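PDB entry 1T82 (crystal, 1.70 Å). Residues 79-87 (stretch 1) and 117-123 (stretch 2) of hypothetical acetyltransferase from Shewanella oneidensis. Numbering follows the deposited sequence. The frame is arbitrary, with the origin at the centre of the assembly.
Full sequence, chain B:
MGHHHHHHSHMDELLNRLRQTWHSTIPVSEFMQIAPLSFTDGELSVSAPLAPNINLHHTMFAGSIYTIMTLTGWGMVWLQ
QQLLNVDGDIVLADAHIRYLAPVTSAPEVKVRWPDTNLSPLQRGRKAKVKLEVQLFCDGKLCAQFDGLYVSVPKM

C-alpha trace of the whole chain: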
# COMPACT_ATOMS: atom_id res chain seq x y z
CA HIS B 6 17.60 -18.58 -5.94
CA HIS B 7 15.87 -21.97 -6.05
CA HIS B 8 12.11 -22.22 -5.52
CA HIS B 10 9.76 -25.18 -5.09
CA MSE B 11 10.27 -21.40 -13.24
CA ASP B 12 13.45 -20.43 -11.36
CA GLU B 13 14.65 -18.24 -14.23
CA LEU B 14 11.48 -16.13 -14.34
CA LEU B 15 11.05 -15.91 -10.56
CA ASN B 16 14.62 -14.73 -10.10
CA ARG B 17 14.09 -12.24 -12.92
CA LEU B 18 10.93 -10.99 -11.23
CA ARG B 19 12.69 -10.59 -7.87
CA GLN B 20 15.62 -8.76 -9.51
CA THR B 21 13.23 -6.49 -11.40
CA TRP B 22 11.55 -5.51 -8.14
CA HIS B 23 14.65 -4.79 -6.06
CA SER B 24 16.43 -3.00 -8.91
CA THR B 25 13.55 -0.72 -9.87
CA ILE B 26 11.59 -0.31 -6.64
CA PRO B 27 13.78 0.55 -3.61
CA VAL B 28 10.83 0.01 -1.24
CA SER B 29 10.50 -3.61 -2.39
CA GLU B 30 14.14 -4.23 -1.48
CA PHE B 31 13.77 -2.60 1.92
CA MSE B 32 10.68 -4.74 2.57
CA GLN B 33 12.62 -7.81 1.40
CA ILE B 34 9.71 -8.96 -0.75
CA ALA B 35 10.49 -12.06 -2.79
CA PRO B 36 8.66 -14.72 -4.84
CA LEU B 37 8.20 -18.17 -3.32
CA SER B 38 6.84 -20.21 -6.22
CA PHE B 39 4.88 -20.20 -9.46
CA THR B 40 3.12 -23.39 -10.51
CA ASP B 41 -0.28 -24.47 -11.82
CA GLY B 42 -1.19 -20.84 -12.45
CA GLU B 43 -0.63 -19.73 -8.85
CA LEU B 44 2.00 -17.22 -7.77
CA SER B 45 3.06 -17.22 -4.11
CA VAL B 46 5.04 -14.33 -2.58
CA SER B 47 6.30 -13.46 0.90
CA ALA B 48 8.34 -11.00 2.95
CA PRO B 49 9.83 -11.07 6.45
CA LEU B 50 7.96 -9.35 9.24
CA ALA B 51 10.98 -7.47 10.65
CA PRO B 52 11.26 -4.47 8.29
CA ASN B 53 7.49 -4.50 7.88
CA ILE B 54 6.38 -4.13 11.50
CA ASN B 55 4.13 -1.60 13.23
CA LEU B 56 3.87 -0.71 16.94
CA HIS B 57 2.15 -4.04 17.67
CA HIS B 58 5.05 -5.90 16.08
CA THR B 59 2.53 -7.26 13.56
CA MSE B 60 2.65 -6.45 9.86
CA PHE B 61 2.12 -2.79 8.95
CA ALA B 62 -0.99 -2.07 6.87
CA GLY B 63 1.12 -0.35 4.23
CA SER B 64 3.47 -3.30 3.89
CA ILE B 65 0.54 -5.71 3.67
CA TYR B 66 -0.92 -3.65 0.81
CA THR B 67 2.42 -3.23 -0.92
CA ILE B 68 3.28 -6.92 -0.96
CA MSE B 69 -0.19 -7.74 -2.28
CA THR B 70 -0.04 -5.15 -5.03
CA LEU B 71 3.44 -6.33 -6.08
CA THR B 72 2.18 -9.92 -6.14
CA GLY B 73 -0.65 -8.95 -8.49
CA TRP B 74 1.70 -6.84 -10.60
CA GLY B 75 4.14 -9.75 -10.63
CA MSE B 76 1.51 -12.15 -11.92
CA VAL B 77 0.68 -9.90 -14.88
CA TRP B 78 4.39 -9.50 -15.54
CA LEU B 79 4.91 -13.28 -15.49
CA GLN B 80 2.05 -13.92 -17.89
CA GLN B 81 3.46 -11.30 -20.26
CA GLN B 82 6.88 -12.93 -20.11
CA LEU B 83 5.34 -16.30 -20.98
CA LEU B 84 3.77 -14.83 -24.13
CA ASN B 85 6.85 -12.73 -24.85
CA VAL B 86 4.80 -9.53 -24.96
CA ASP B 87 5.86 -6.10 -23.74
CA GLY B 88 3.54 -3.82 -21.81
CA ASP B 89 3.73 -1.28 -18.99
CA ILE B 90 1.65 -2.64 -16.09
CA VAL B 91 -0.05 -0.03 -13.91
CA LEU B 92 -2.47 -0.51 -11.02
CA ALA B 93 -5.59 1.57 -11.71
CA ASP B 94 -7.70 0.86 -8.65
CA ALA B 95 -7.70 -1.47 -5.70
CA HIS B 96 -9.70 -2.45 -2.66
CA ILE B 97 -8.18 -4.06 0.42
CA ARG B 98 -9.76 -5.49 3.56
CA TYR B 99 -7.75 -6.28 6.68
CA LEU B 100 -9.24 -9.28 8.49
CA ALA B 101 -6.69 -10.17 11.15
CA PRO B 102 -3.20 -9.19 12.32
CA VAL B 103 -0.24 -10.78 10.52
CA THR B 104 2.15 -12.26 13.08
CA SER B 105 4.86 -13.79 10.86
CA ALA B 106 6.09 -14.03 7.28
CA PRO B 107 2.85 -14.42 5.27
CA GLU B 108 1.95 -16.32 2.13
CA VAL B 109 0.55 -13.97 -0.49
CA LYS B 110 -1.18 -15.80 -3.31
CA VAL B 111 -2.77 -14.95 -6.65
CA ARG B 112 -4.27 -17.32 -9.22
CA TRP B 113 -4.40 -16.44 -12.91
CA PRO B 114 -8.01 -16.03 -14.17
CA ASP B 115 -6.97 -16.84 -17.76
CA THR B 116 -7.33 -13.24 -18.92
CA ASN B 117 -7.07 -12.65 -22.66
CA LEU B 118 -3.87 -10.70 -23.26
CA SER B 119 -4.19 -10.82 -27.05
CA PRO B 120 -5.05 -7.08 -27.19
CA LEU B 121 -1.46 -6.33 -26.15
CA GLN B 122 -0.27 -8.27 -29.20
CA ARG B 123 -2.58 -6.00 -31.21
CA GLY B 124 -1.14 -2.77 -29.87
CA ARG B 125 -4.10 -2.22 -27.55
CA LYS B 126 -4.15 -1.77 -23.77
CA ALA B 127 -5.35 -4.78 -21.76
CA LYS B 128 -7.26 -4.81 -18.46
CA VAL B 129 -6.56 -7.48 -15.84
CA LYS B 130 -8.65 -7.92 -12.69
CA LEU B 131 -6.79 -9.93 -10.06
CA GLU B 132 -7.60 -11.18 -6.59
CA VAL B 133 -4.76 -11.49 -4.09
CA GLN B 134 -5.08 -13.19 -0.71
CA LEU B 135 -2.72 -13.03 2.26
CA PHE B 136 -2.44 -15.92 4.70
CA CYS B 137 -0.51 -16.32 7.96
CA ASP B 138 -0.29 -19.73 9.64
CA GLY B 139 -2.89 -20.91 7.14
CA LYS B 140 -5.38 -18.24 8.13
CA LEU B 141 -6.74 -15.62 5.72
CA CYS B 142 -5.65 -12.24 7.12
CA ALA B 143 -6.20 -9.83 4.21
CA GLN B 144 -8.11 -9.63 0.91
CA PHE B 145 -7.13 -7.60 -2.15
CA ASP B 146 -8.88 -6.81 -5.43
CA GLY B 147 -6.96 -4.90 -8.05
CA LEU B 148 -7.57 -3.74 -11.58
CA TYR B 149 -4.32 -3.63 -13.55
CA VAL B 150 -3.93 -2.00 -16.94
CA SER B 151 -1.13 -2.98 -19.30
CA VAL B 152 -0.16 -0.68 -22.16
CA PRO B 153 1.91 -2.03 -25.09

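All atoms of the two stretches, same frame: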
# COMPACT_ATOMS: atom_id res chain seq x y z
N LEU B 79 4.58 -11.89 -15.16
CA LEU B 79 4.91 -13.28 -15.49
C LEU B 79 4.15 -13.77 -16.72
O LEU B 79 4.73 -14.39 -17.60
CB LEU B 79 4.59 -14.20 -14.31
CG LEU B 79 5.58 -14.17 -13.14
CD1 LEU B 79 4.97 -14.87 -11.94
CD2 LEU B 79 6.88 -14.86 -13.56
N GLN B 80 2.85 -13.49 -16.76
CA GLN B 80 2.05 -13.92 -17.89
C GLN B 80 2.53 -13.25 -19.18
O GLN B 80 2.51 -13.87 -20.24
CB GLN B 80 0.57 -13.61 -17.64
CG GLN B 80 -0.06 -14.41 -16.49
CD GLN B 80 0.02 -15.91 -16.70
OE1 GLN B 80 0.00 -16.40 -17.83
NE2 GLN B 80 0.09 -16.66 -15.60
N GLN B 81 2.96 -12.00 -19.08
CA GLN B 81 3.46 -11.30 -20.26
C GLN B 81 4.77 -11.93 -20.72
O GLN B 81 5.01 -12.07 -21.91
CB GLN B 81 3.67 -9.81 -19.96
CG GLN B 81 2.37 -9.08 -19.68
CD GLN B 81 2.54 -7.58 -19.56
OE1 GLN B 81 3.66 -7.06 -19.58
NE2 GLN B 81 1.43 -6.88 -19.42
N GLN B 82 5.62 -12.30 -19.76
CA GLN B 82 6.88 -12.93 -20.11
C GLN B 82 6.64 -14.25 -20.83
O GLN B 82 7.32 -14.57 -21.81
CB GLN B 82 7.72 -13.19 -18.85
CG GLN B 82 8.19 -11.93 -18.15
CD GLN B 82 9.18 -11.14 -18.97
OE1 GLN B 82 10.22 -11.67 -19.38
NE2 GLN B 82 8.88 -9.88 -19.22
N LEU B 83 5.66 -15.02 -20.36
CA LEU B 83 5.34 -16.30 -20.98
C LEU B 83 4.91 -16.18 -22.44
O LEU B 83 5.18 -17.07 -23.25
CB LEU B 83 4.26 -17.03 -20.17
CG LEU B 83 4.71 -17.53 -18.78
CD1 LEU B 83 3.52 -18.12 -18.03
CD2 LEU B 83 5.81 -18.57 -18.95
N LEU B 84 4.24 -15.07 -22.77
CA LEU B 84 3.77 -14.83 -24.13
C LEU B 84 4.78 -14.01 -24.93
O LEU B 84 4.61 -13.80 -26.13
CB LEU B 84 2.44 -14.08 -24.10
CG LEU B 84 1.22 -14.85 -23.61
CD1 LEU B 84 0.02 -13.92 -23.55
CD2 LEU B 84 0.95 -16.03 -24.54
N ASN B 85 5.81 -13.54 -24.24
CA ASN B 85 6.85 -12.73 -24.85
C ASN B 85 6.25 -11.43 -25.39
O ASN B 85 6.51 -11.03 -26.53
CB ASN B 85 7.54 -13.49 -25.98
CG ASN B 85 8.78 -12.78 -26.50
OD1 ASN B 85 9.40 -13.21 -27.48
ND2 ASN B 85 9.15 -11.68 -25.84
N VAL B 86 5.43 -10.79 -24.57
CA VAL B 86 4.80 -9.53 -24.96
C VAL B 86 5.24 -8.42 -24.01
O VAL B 86 5.41 -8.65 -22.81
CB VAL B 86 3.26 -9.63 -24.93
CG1 VAL B 86 2.78 -10.65 -25.94
CG2 VAL B 86 2.78 -10.01 -23.53
N ASP B 87 5.44 -7.23 -24.55
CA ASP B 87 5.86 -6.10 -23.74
C ASP B 87 4.71 -5.15 -23.45
O ASP B 87 3.94 -4.81 -24.35
CB ASP B 87 7.01 -5.34 -24.42
CG ASP B 87 8.27 -6.17 -24.53
OD1 ASP B 87 8.27 -7.18 -25.27
OD2 ASP B 87 9.27 -5.82 -23.86
N ASN B 117 -7.52 -12.72 -21.28
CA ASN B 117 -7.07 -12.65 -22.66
C ASN B 117 -6.12 -11.47 -22.80
O ASN B 117 -6.53 -10.32 -22.64
CB ASN B 117 -8.28 -12.47 -23.59
CG ASN B 117 -7.91 -12.56 -25.05
OD1 ASN B 117 -8.78 -12.51 -25.92
ND2 ASN B 117 -6.62 -12.70 -25.34
N LEU B 118 -4.86 -11.75 -23.10
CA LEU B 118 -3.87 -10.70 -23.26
C LEU B 118 -3.60 -10.40 -24.73
O LEU B 118 -2.72 -9.61 -25.05
CB LEU B 118 -2.56 -11.08 -22.56
CG LEU B 118 -2.67 -11.36 -21.06
CD1 LEU B 118 -1.31 -11.78 -20.53
CD2 LEU B 118 -3.16 -10.11 -20.34
N SER B 119 -4.37 -11.03 -25.62
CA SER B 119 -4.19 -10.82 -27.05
C SER B 119 -4.19 -9.34 -27.47
O SER B 119 -3.46 -8.95 -28.37
CB SER B 119 -5.25 -11.59 -27.85
OG SER B 119 -6.56 -11.17 -27.55
N PRO B 120 -5.02 -8.50 -26.82
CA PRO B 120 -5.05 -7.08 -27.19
C PRO B 120 -3.65 -6.45 -27.19
O PRO B 120 -3.34 -5.61 -28.04
CB PRO B 120 -5.96 -6.47 -26.13
CG PRO B 120 -6.95 -7.56 -25.91
CD PRO B 120 -6.07 -8.80 -25.83
N LEU B 121 -2.82 -6.85 -26.24
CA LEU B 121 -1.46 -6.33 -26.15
C LEU B 121 -0.69 -6.64 -27.42
O LEU B 121 0.12 -5.83 -27.89
CB LEU B 121 -0.73 -6.93 -24.95
CG LEU B 121 -1.24 -6.54 -23.57
CD1 LEU B 121 -0.41 -7.25 -22.52
CD2 LEU B 121 -1.16 -5.03 -23.39
N GLN B 122 -0.94 -7.82 -27.98
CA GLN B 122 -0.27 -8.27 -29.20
C GLN B 122 -0.89 -7.58 -30.41
O GLN B 122 -0.47 -7.81 -31.55
CB GLN B 122 -0.41 -9.79 -29.33
CG GLN B 122 0.11 -10.57 -28.12
CD GLN B 122 -0.26 -12.04 -28.16
OE1 GLN B 122 -1.44 -12.40 -28.18
NE2 GLN B 122 0.75 -12.91 -28.17
N ARG B 123 -1.89 -6.74 -30.16
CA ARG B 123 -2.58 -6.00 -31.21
C ARG B 123 -2.24 -4.52 -31.11
O ARG B 123 -2.63 -3.73 -31.96
CB ARG B 123 -4.10 -6.17 -31.05
CG ARG B 123 -4.83 -6.66 -32.29
CD ARG B 123 -5.01 -8.17 -32.25
NE ARG B 123 -5.68 -8.61 -31.04
CZ ARG B 123 -6.90 -8.23 -30.67
NH1 ARG B 123 -7.43 -8.68 -29.54
NH2 ARG B 123 -7.60 -7.39 -31.43

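What does the start of stretch 2 contribute? N117 makes no contact with the helix end of stretch 1, and its CA-to-CB bond points away. L118 is the first residue to reach across. Its CA-to-CB bond points toward stretch 1, and with chi1 at m and chi2 at t the isobutyl group extends until CD1 meets two residues one helical turn apart. L118 CD1 lies 3.9 Å from Q80 CB and 3.9 Å from L84 CD1. Q80 and L84 sit at positions i and i+4, so both present their CB atoms toward stretch 2, and the leucine touches the aliphatic base of the glutamine as well as the leucine that follows. L118 has 69 Å² covered by stretch 1, the largest share of any residue here, and a branched, wholly apolar side chain suits that buried place.

Why do S119 and P120 stay clear of the contact? The chain turns here, and both side chains lie out of contact with stretch 1. S119 points its CB away, and its OG accepts a weak hydrogen bond from R123 NH1 at 3.3 Å. The turn is held by the backbone: L121 N donates to L118 O at 3.0 Å, and R123 N donates to P120 O at 2.8 Å. Three residues after L118, the turn brings L121 round to face stretch 1 as well.

What does L121 find on the other side? Its CA-to-CB bond points toward stretch 1, and the m, t rotamer places L121 CD1 4.3 Å from V86 CG2, an apolar contact. The same methyl packs against the side-chain end of Q81, whose CB points sideways but whose end comes nearer. V86 follows the end of the helix, where N85 takes positive phi in a Schellman motif, with V86 N bonded to Q81 O at 3.0 Å and N85 N to Q82 O at 3.0 Å. Beyond this turn V86 is extended, with its CB toward stretch 2.

How does the contact close at its exposed edge? Q122 points its CB sideways, but the end of its side chain comes nearer, with Q122 CG 3.4 Å from V86 CG1. A glutamine suits this exposed place: its flexible chain can lie over the valine, and its amide tolerates solvent. No hydrogen bond crosses between the stretches, so packing, chiefly of aliphatic groups, accounts for the 332 Å² buried between them.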